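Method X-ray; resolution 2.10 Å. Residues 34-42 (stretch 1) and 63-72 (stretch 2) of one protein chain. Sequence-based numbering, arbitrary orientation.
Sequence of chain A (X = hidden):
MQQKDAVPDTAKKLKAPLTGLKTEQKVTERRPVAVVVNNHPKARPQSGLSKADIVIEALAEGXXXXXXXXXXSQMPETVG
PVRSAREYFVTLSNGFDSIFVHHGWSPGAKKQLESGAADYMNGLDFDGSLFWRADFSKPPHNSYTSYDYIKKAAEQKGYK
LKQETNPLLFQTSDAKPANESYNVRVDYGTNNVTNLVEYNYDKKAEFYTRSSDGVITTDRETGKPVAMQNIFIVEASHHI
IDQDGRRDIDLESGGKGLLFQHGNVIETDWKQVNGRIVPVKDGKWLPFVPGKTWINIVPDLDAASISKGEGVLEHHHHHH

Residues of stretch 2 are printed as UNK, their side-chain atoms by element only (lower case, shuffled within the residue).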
# COMPACT_ATOMS: atom_id res chain seq x y z
N ALA A 34 -0.73 -1.54 9.04
CA ALA A 34 -1.24 -1.39 7.68
C ALA A 34 -2.48 -0.49 7.67
O ALA A 34 -3.52 -0.86 8.20
CB ALA A 34 -1.60 -2.76 7.09
N VAL A 35 -2.36 0.68 7.05
CA VAL A 35 -3.47 1.62 7.00
C VAL A 35 -4.11 1.74 5.62
O VAL A 35 -3.42 1.90 4.60
CB VAL A 35 -3.01 3.04 7.43
CG1 VAL A 35 -4.21 3.94 7.59
CG2 VAL A 35 -2.18 2.98 8.69
N VAL A 36 -5.43 1.66 5.57
CA VAL A 36 -6.15 1.82 4.31
C VAL A 36 -6.22 3.32 4.07
O VAL A 36 -6.86 4.05 4.83
CB VAL A 36 -7.56 1.29 4.37
CG1 VAL A 36 -8.34 1.76 3.14
CG2 VAL A 36 -7.53 -0.23 4.43
N VAL A 37 -5.57 3.79 3.02
CA VAL A 37 -5.53 5.22 2.73
C VAL A 37 -6.30 5.64 1.48
O VAL A 37 -6.11 5.11 0.37
CB VAL A 37 -4.07 5.71 2.64
CG1 VAL A 37 -4.03 7.20 2.30
CG2 VAL A 37 -3.36 5.46 3.96
N ASN A 38 -7.18 6.62 1.70
CA ASN A 38 -8.04 7.24 0.69
C ASN A 38 -7.21 7.75 -0.50
O ASN A 38 -6.25 8.50 -0.32
CB ASN A 38 -8.77 8.41 1.36
CG ASN A 38 -10.04 8.86 0.64
OD1 ASN A 38 -10.85 9.59 1.21
ND2 ASN A 38 -10.21 8.44 -0.60
N ASN A 39 -7.56 7.34 -1.72
CA ASN A 39 -6.83 7.86 -2.87
C ASN A 39 -7.79 8.55 -3.84
O ASN A 39 -7.52 8.66 -5.05
CB ASN A 39 -6.04 6.76 -3.59
CG ASN A 39 -5.17 7.32 -4.70
OD1 ASN A 39 -4.48 8.33 -4.52
ND2 ASN A 39 -5.21 6.68 -5.86
N HIS A 40 -8.92 9.00 -3.32
CA HIS A 40 -9.88 9.73 -4.12
C HIS A 40 -9.21 11.08 -4.34
O HIS A 40 -8.57 11.60 -3.44
CB HIS A 40 -11.20 9.91 -3.36
CG HIS A 40 -12.21 10.74 -4.09
ND1 HIS A 40 -12.10 12.11 -4.23
CD2 HIS A 40 -13.34 10.39 -4.75
CE1 HIS A 40 -13.12 12.57 -4.93
NE2 HIS A 40 -13.89 11.54 -5.26
N PRO A 41 -9.36 11.66 -5.55
CA PRO A 41 -8.75 12.95 -5.86
C PRO A 41 -8.76 13.98 -4.72
O PRO A 41 -7.76 14.64 -4.46
CB PRO A 41 -9.53 13.41 -7.08
CG PRO A 41 -9.80 12.12 -7.80
CD PRO A 41 -10.20 11.19 -6.67
N LYS A 42 -9.90 14.09 -4.03
CA LYS A 42 -10.04 15.05 -2.93
C LYS A 42 -9.23 14.72 -1.67
O LYS A 42 -9.13 15.55 -0.76
CB LYS A 42 -11.52 15.19 -2.54
CG LYS A 42 -12.31 16.23 -3.35
CD LYS A 42 -11.69 17.62 -3.21
CE LYS A 42 -12.50 18.70 -3.94
NZ LYS A 42 -13.75 19.07 -3.22
N UNK A 63 -13.96 3.54 -10.43
CA UNK A 63 -12.68 3.64 -11.13
C UNK A 63 -11.65 4.34 -10.26
O UNK A 63 -10.63 4.81 -10.76
o UNK A 63 -11.23 1.75 -14.37
c UNK A 63 -12.14 2.45 -13.94
n UNK A 63 -13.39 2.01 -13.81
c UNK A 63 -12.85 4.39 -12.46
c UNK A 63 -11.89 3.90 -13.54
N UNK A 64 -11.93 4.42 -8.96
CA UNK A 64 -11.01 5.06 -8.04
C UNK A 64 -10.19 4.00 -7.31
O UNK A 64 -10.73 2.95 -6.92
c UNK A 64 -10.83 6.41 -5.89
c UNK A 64 -12.43 7.12 -7.70
c UNK A 64 -11.78 5.92 -7.00
c UNK A 64 -11.46 8.21 -8.15
N UNK A 65 -8.90 4.26 -7.15
CA UNK A 65 -8.01 3.33 -6.47
C UNK A 65 -7.84 3.74 -5.02
O UNK A 65 -8.14 4.86 -4.63
o UNK A 65 -6.06 4.59 -7.09
c UNK A 65 -6.62 3.28 -7.10
c UNK A 65 -6.69 2.78 -8.52
N UNK A 66 -7.32 2.81 -4.23
CA UNK A 66 -7.11 3.05 -2.81
C UNK A 66 -5.81 2.39 -2.40
O UNK A 66 -5.40 1.40 -3.00
c UNK A 66 -9.54 3.18 0.01
n UNK A 66 -12.23 3.88 -0.41
c UNK A 66 -11.87 2.62 -0.53
n UNK A 66 -10.60 2.26 -0.36
c UNK A 66 -8.20 2.70 -0.52
c UNK A 66 -8.29 2.48 -2.01
n UNK A 66 -12.78 1.71 -0.86
N UNK A 67 -5.18 2.94 -1.37
CA UNK A 67 -3.89 2.45 -0.88
C UNK A 67 -3.96 1.67 0.43
O UNK A 67 -4.87 1.84 1.24
c UNK A 67 -2.94 3.62 -0.60
c UNK A 67 -2.17 6.78 -2.57
c UNK A 67 -2.91 4.14 -3.07
c UNK A 67 -2.74 4.56 -1.76
c UNK A 67 -2.73 5.02 -4.13
c UNK A 67 -2.36 6.35 -3.88
c UNK A 67 -2.37 5.88 -1.52
N UNK A 68 -2.95 0.82 0.61
CA UNK A 68 -2.74 0.09 1.85
C UNK A 68 -1.29 0.49 2.08
O UNK A 68 -0.41 0.09 1.32
c UNK A 68 -2.60 -2.14 3.05
c UNK A 68 -2.84 -1.43 1.70
c UNK A 68 -2.48 -3.63 2.84
c UNK A 68 -3.75 -1.82 4.04
N UNK A 69 -1.06 1.33 3.08
CA UNK A 69 0.29 1.78 3.41
C UNK A 69 0.77 1.01 4.63
O UNK A 69 0.21 1.12 5.73
c UNK A 69 0.30 3.28 3.70
N UNK A 70 1.81 0.21 4.42
CA UNK A 70 2.36 -0.62 5.48
C UNK A 70 3.61 0.01 6.07
O UNK A 70 4.62 0.19 5.39
c UNK A 70 3.23 -2.94 6.02
c UNK A 70 1.55 -4.04 3.83
c UNK A 70 2.68 -2.03 4.92
c UNK A 70 1.41 -2.61 4.28
N UNK A 71 3.50 0.36 7.36
CA UNK A 71 4.59 0.98 8.12
C UNK A 71 5.20 -0.04 9.07
O UNK A 71 4.49 -0.87 9.65
c UNK A 71 3.28 3.16 8.19
c UNK A 71 3.87 4.35 7.78
c UNK A 71 3.14 5.30 7.09
c UNK A 71 1.81 5.07 6.79
c UNK A 71 1.94 2.93 7.88
c UNK A 71 4.07 2.15 8.96
c UNK A 71 1.20 3.87 7.19
N UNK A 72 6.51 0.03 9.23
CA UNK A 72 7.24 -0.86 10.13
C UNK A 72 8.55 -0.21 10.53
O UNK A 72 8.80 -0.01 11.72
c UNK A 72 9.38 -3.07 10.94
c UNK A 72 7.50 -2.20 9.45
n UNK A 72 9.53 -3.30 12.24
c UNK A 72 7.99 -3.31 10.37
o UNK A 72 10.31 -2.71 10.21
O HOH W 1 -9.91 5.41 -2.26
O HOH W 2 -7.40 7.22 -7.59

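Position 63 carries three carbons in a row, the third bearing one oxygen and one nitrogen: a glutamine-type amide. It lies out of reach of stretch 1, so Gln63 is read from its atoms alone.

Position 64 has four carbons, forked at the first, with one arm two carbons long. The end carbon of the longer arm lies 3.6 Å from CD of Pro41, and the short arm's carbon lies 3.9 Å from CA of His40; a branched apolar chain fills this space beyond the paired strands, and the fork makes it Ile64.

Position 65 shows one carbon bearing an oxygen and a carbon. The oxygen accepts a hydrogen bond from Asn39 ND2 at 2.6 Å, as the short hydroxyl of threonine can: Thr65.

Position 66 runs three carbons, a nitrogen, then a carbon with two more nitrogens. The closest contacts are made by the aliphatic stem, whose length offers apolar carbons to Val36: its third carbon lies 3.6 Å from Val36 CG1, and its second 3.3 Å from Val37 O. The guanidinium at the end identifies Arg66.

Position 67 is one carbon followed by a six-carbon ring, with no hydroxyl. Asn39 CB sits over the ring face, 3.8 Å from the ring centroid, a CH-pi contact that suits a flat aromatic surface. The CB of position 67 also meets Val37 CB at 4.0 Å. This is Phe67.

Position 68 has four carbons forked at the second. One terminal carbon reaches Ala34 CB at 3.8 Å and Val36 CG2 at 4.1 Å, bridging two residues that share its face of the sheet, hence Leu68.

Position 69 has a single carbon. This small methyl, CB, meets Val37 CG2 at 4.3 Å, while the backbone pairs with Val35, so it is Ala69.

Position 70 again has four carbons forked at the first, one arm longer. The inner carbon of that arm packs 4.1 Å from Ala34 CB, an apolar pairing in a buried setting: Ile70.

Position 71 is a carbon and a six-carbon ring. CA-to-CB points sideways, but the ring is long enough for its end to come nearer, and a ring carbon lies 3.8 Å from Val35 CG2: Phe71.

Position 72, three carbons ending in an oxygen and a nitrogen, is Gln72, beyond the reach of stretch 1.

The contact is an antiparallel strand pairing. Val35 and Ala69 exchange two backbone hydrogen bonds, each 2.9 Å from N to O; Val37 N donates to Phe67 O at 2.7 Å, and Phe67 N to Val37 O at 2.9 Å. Apolar side chains pack on both faces. Beyond the last bridged pair, Val37 with Phe67, one water links Asn39 N to Thr65 O and another links Asn39 O to Thr65 OG1, extending the association where direct backbone pairing has stopped.

Stretch 2 (63-72) QITRFLAIFQ
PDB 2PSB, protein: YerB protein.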